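Local coordinates for hypothetical protein SpyM3_0169 (Streptococcus pyogenes, PDB 1PG6) that is of unknown function but binds calcium ions and belongs to the mitochondrial biogenesis AIM24 family of the cupin clan, at residues 167-178 with 211-222. Residues are numbered along the deposited sequence; the frame is centred on the assembly and turned at random.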
loop_
_atom_site.group_PDB
_atom_site.type_symbol
_atom_site.label_atom_id
_atom_site.label_comp_id
_atom_site.label_asym_id
_atom_site.label_seq_id
_atom_site.Cartn_x
_atom_site.Cartn_y
_atom_site.Cartn_z
ATOM N N LYS A 167 11.659 9.036 0.934
ATOM C CA LYS A 167 12.250 10.137 0.187
ATOM C C LYS A 167 11.314 10.420 -0.980
ATOM O O LYS A 167 10.861 9.500 -1.659
ATOM C CB LYS A 167 13.636 9.763 -0.341
ATOM C CG LYS A 167 14.299 10.867 -1.151
ATOM C CD LYS A 167 15.693 10.467 -1.596
ATOM C CE LYS A 167 16.360 11.581 -2.385
ATOM N NZ LYS A 167 15.613 11.891 -3.637
ATOM N N LYS A 168 11.013 11.694 -1.199
ATOM C CA LYS A 168 10.134 12.093 -2.290
ATOM C C LYS A 168 10.976 12.581 -3.460
ATOM O O LYS A 168 11.819 13.466 -3.304
ATOM C CB LYS A 168 9.196 13.207 -1.821
ATOM C CG LYS A 168 8.264 13.749 -2.894
ATOM C CD LYS A 168 7.482 14.944 -2.366
ATOM C CE LYS A 168 6.565 15.530 -3.426
ATOM N NZ LYS A 168 5.839 16.731 -2.923
ATOM N N ILE A 169 10.746 11.996 -4.629
ATOM C CA ILE A 169 11.477 12.363 -5.837
ATOM C C ILE A 169 10.484 12.895 -6.860
ATOM O O ILE A 169 9.412 12.325 -7.048
ATOM C CB ILE A 169 12.210 11.141 -6.444
ATOM C CG1 ILE A 169 13.191 10.565 -5.421
ATOM C CG2 ILE A 169 12.950 11.549 -7.716
ATOM C CD1 ILE A 169 13.925 9.333 -5.901
ATOM N N THR A 170 10.846 13.987 -7.522
ATOM C CA THR A 170 9.973 14.580 -8.521
ATOM C C THR A 170 10.582 14.475 -9.910
ATOM O O THR A 170 11.712 14.906 -10.133
ATOM C CB THR A 170 9.702 16.070 -8.209
ATOM O OG1 THR A 170 9.028 16.180 -6.949
ATOM C CG2 THR A 170 8.838 16.696 -9.294
ATOM N N LEU A 171 9.839 13.874 -10.834
ATOM C CA LEU A 171 10.291 13.749 -12.215
ATOM C C LEU A 171 9.612 14.864 -12.999
ATOM O O LEU A 171 8.414 15.096 -12.840
ATOM C CB LEU A 171 9.900 12.390 -12.807
ATOM C CG LEU A 171 10.922 11.254 -12.708
ATOM C CD1 LEU A 171 10.366 10.004 -13.382
ATOM C CD2 LEU A 171 12.216 11.675 -13.388
ATOM N N ASP A 172 10.376 15.556 -13.838
ATOM C CA ASP A 172 9.827 16.657 -14.621
ATOM C C ASP A 172 9.810 16.364 -16.118
ATOM O O ASP A 172 9.994 17.264 -16.939
ATOM C CB ASP A 172 10.622 17.938 -14.348
ATOM C CG ASP A 172 9.921 19.177 -14.865
ATOM O OD1 ASP A 172 8.707 19.319 -14.603
ATOM O OD2 ASP A 172 10.580 20.009 -15.525
ATOM N N GLY A 173 9.579 15.102 -16.469
ATOM C CA GLY A 173 9.528 14.724 -17.870
ATOM C C GLY A 173 10.557 13.687 -18.267
ATOM O O GLY A 173 10.416 13.027 -19.298
ATOM N N GLY A 174 11.591 13.540 -17.446
ATOM C CA GLY A 174 12.644 12.585 -17.735
ATOM C C GLY A 174 12.323 11.161 -17.325
ATOM O O GLY A 174 11.161 10.800 -17.136
ATOM N N THR A 175 13.359 10.345 -17.184
ATOM C CA THR A 175 13.176 8.953 -16.801
ATOM C C THR A 175 14.084 8.566 -15.643
ATOM O O THR A 175 15.121 9.186 -15.411
ATOM C CB THR A 175 13.463 8.015 -17.991
ATOM O OG1 THR A 175 13.189 6.660 -17.613
ATOM C CG2 THR A 175 14.917 8.132 -18.414
HETATM N N MSE A 176 13.687 7.528 -14.918
HETATM C CA MSE A 176 14.464 7.060 -13.784
HETATM C C MSE A 176 14.087 5.617 -13.485
HETATM O O MSE A 176 12.912 5.254 -13.522
HETATM C CB MSE A 176 14.184 7.941 -12.567
HETATM C CG MSE A 176 15.060 7.651 -11.367
HETATM SE SE MSE A 176 14.712 8.888 -9.927
HETATM C CE MSE A 176 15.865 10.333 -10.490
ATOM N N THR A 177 15.090 4.796 -13.197
ATOM C CA THR A 177 14.865 3.388 -12.897
ATOM C C THR A 177 15.327 3.088 -11.475
ATOM O O THR A 177 16.462 3.382 -11.099
ATOM C CB THR A 177 15.610 2.493 -13.902
ATOM O OG1 THR A 177 15.076 2.720 -15.215
ATOM C CG2 THR A 177 15.442 1.024 -13.539
ATOM N N ILE A 178 14.433 2.491 -10.697
ATOM C CA ILE A 178 14.705 2.178 -9.300
ATOM C C ILE A 178 14.315 0.749 -8.936
ATOM O O ILE A 178 13.324 0.224 -9.433
ATOM C CB ILE A 178 13.889 3.117 -8.384
ATOM C CG1 ILE A 178 14.100 4.573 -8.803
ATOM C CG2 ILE A 178 14.298 2.922 -6.929
ATOM C CD1 ILE A 178 13.127 5.516 -8.160
ATOM N N VAL A 211 13.155 -4.109 -11.432
ATOM C CA VAL A 211 13.268 -2.670 -11.266
ATOM C C VAL A 211 12.016 -2.027 -11.846
ATOM O O VAL A 211 11.270 -2.661 -12.596
ATOM C CB VAL A 211 14.503 -2.105 -11.999
ATOM C CG1 VAL A 211 15.768 -2.744 -11.455
ATOM C CG2 VAL A 211 14.383 -2.347 -13.495
ATOM N N ASN A 212 11.785 -0.773 -11.484
ATOM C CA ASN A 212 10.636 -0.032 -11.978
ATOM C C ASN A 212 11.195 1.164 -12.742
ATOM O O ASN A 212 11.931 1.977 -12.180
ATOM C CB ASN A 212 9.772 0.453 -10.805
ATOM C CG ASN A 212 8.360 0.823 -11.228
ATOM O OD1 ASN A 212 8.135 1.294 -12.345
ATOM N ND2 ASN A 212 7.401 0.626 -10.329
ATOM N N THR A 213 10.879 1.254 -14.031
ATOM C CA THR A 213 11.345 2.374 -14.839
ATOM C C THR A 213 10.194 3.361 -15.014
ATOM O O THR A 213 9.136 3.013 -15.543
ATOM C CB THR A 213 11.839 1.914 -16.229
ATOM O OG1 THR A 213 13.014 1.108 -16.073
ATOM C CG2 THR A 213 12.170 3.119 -17.102
ATOM N N PHE A 214 10.410 4.590 -14.550
ATOM C CA PHE A 214 9.416 5.658 -14.618
ATOM C C PHE A 214 9.756 6.673 -15.700
ATOM O O PHE A 214 10.924 6.985 -15.925
ATOM C CB PHE A 214 9.349 6.397 -13.279
ATOM C CG PHE A 214 9.055 5.509 -12.111
ATOM C CD1 PHE A 214 7.754 5.102 -11.842
ATOM C CD2 PHE A 214 10.082 5.069 -11.284
ATOM C CE1 PHE A 214 7.476 4.266 -10.761
ATOM C CE2 PHE A 214 9.816 4.235 -10.203
ATOM C CZ PHE A 214 8.510 3.832 -9.940
ATOM N N ARG A 215 8.726 7.193 -16.359
ATOM C CA ARG A 215 8.909 8.196 -17.405
ATOM C C ARG A 215 7.761 9.200 -17.357
ATOM O O ARG A 215 6.600 8.811 -17.243
ATOM C CB ARG A 215 8.936 7.526 -18.785
ATOM C CG ARG A 215 9.937 6.394 -18.912
ATOM C CD ARG A 215 9.912 5.775 -20.302
ATOM N NE ARG A 215 10.919 4.727 -20.440
ATOM C CZ ARG A 215 11.266 4.168 -21.594
ATOM N NH1 ARG A 215 10.688 4.554 -22.727
ATOM N NH2 ARG A 215 12.196 3.222 -21.614
ATOM N N GLY A 216 8.084 10.488 -17.430
ATOM C CA GLY A 216 7.046 11.505 -17.415
ATOM C C GLY A 216 7.124 12.510 -16.281
ATOM O O GLY A 216 8.202 12.811 -15.770
ATOM N N HIS A 217 5.964 13.035 -15.895
ATOM C CA HIS A 217 5.870 14.014 -14.820
ATOM C C HIS A 217 5.093 13.438 -13.644
ATOM O O HIS A 217 4.021 12.861 -13.820
ATOM C CB HIS A 217 5.159 15.282 -15.302
ATOM C CG HIS A 217 5.863 15.986 -16.417
ATOM N ND1 HIS A 217 5.912 15.489 -17.702
ATOM C CD2 HIS A 217 6.549 17.152 -16.439
ATOM C CE1 HIS A 217 6.596 16.318 -18.467
ATOM N NE2 HIS A 217 6.995 17.337 -17.726
ATOM N N GLY A 218 5.630 13.612 -12.441
ATOM C CA GLY A 218 4.960 13.099 -11.259
ATOM C C GLY A 218 5.913 12.834 -10.108
ATOM O O GLY A 218 7.119 13.055 -10.226
ATOM N N GLU A 219 5.372 12.365 -8.988
ATOM C CA GLU A 219 6.200 12.075 -7.820
ATOM C C GLU A 219 6.417 10.581 -7.621
ATOM O O GLU A 219 5.567 9.759 -7.960
ATOM C CB GLU A 219 5.570 12.664 -6.554
ATOM C CG GLU A 219 5.494 14.184 -6.523
ATOM C CD GLU A 219 4.533 14.746 -7.549
ATOM O OE1 GLU A 219 3.355 14.322 -7.549
ATOM O OE2 GLU A 219 4.954 15.615 -8.346
ATOM N N ILE A 220 7.577 10.243 -7.073
ATOM C CA ILE A 220 7.928 8.861 -6.787
ATOM C C ILE A 220 8.357 8.840 -5.326
ATOM O O ILE A 220 9.244 9.593 -4.935
ATOM C CB ILE A 220 9.120 8.389 -7.645
ATOM C CG1 ILE A 220 8.747 8.430 -9.129
ATOM C CG2 ILE A 220 9.529 6.984 -7.239
ATOM C CD1 ILE A 220 9.940 8.313 -10.048
ATOM N N TYR A 221 7.715 8.004 -4.516
ATOM C CA TYR A 221 8.083 7.900 -3.109
ATOM C C TYR A 221 8.862 6.619 -2.930
ATOM O O TYR A 221 8.366 5.533 -3.225
ATOM C CB TYR A 221 6.837 7.887 -2.220
ATOM C CG TYR A 221 6.113 9.203 -2.222
ATOM C CD1 TYR A 221 6.440 10.205 -1.304
ATOM C CD2 TYR A 221 5.150 9.483 -3.190
ATOM C CE1 TYR A 221 5.824 11.455 -1.354
ATOM C CE2 TYR A 221 4.533 10.732 -3.246
ATOM C CZ TYR A 221 4.872 11.706 -2.335
ATOM O OH TYR A 221 4.267 12.943 -2.419
ATOM N N ILE A 222 10.101 6.742 -2.483
ATOM C CA ILE A 222 10.907 5.554 -2.268
ATOM C C ILE A 222 11.172 5.384 -0.784
ATOM O O ILE A 222 11.020 6.326 -0.005
ATOM C CB ILE A 222 12.252 5.626 -3.013
ATOM C CG1 ILE A 222 13.078 6.802 -2.498
ATOM C CG2 ILE A 222 12.009 5.764 -4.510
ATOM C CD1 ILE A 222 14.511 6.797 -2.986
HETATM O O HOH W 1 6.357 17.508 -7.020
#
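Val211 and Thr177 touch through their CG2 methyls where two chain segments, each folded over a corner, pair antiparallel on both sides of the bend. The result is a worked example of long-range antiparallel pairing that bends from one sheet of a beta sandwich into the other, 174-178 with 211-215 and 167-171 with 219-222, and a beta bulge absorbs a one-residue register shift at the corner. At Thr213 and Thr177, the side chains of a non-hydrogen-bonded backbone pair share a hydrogen bond, OG1 to OG1 at 2.8 Å, that either hydroxyl could donate, and His195 of the adjoining strand gives the Thr213 hydroxyl a second partner. Phe214 turns inward, with CG1 of Ile220 over the centre of one ring face and OD1 of Asn212 against the opposite face, nearer the rim. Its carbonyl O takes two bonds, from Met176 N and, at 2.8 Å, from Thr175 OG1; chi1 of -176° sets that hydroxyl opposite Thr175's own backbone N, where it can donate to Phe214 O. Gly216 donates a straight bond to Gly174 O and receives a weak one from Gly173 N. His217 lays one ring face over the Gly173 backbone, the glycine CA 3.6 Å from the ring centroid in a CH-pi contact. Glu219 OE1 forms a salt bridge with Lys111 NZ, while a water donates to OE2 and also bonds Thr170 OG1. Within its own sheet Ile220 sets CD1 3.8 Å from CD1 of Leu171, while Ile220 CG2 reaches across to Ile178 CD1 of the other sheet. On the face that carries Thr170 and Glu219, the extended chain of Lys168 runs alongside Tyr221, CG 3.7 Å from CE1. Ile222 finally packs its CD1 3.9 Å from Ile169 CD1, its CG2 against Ile178 CD1.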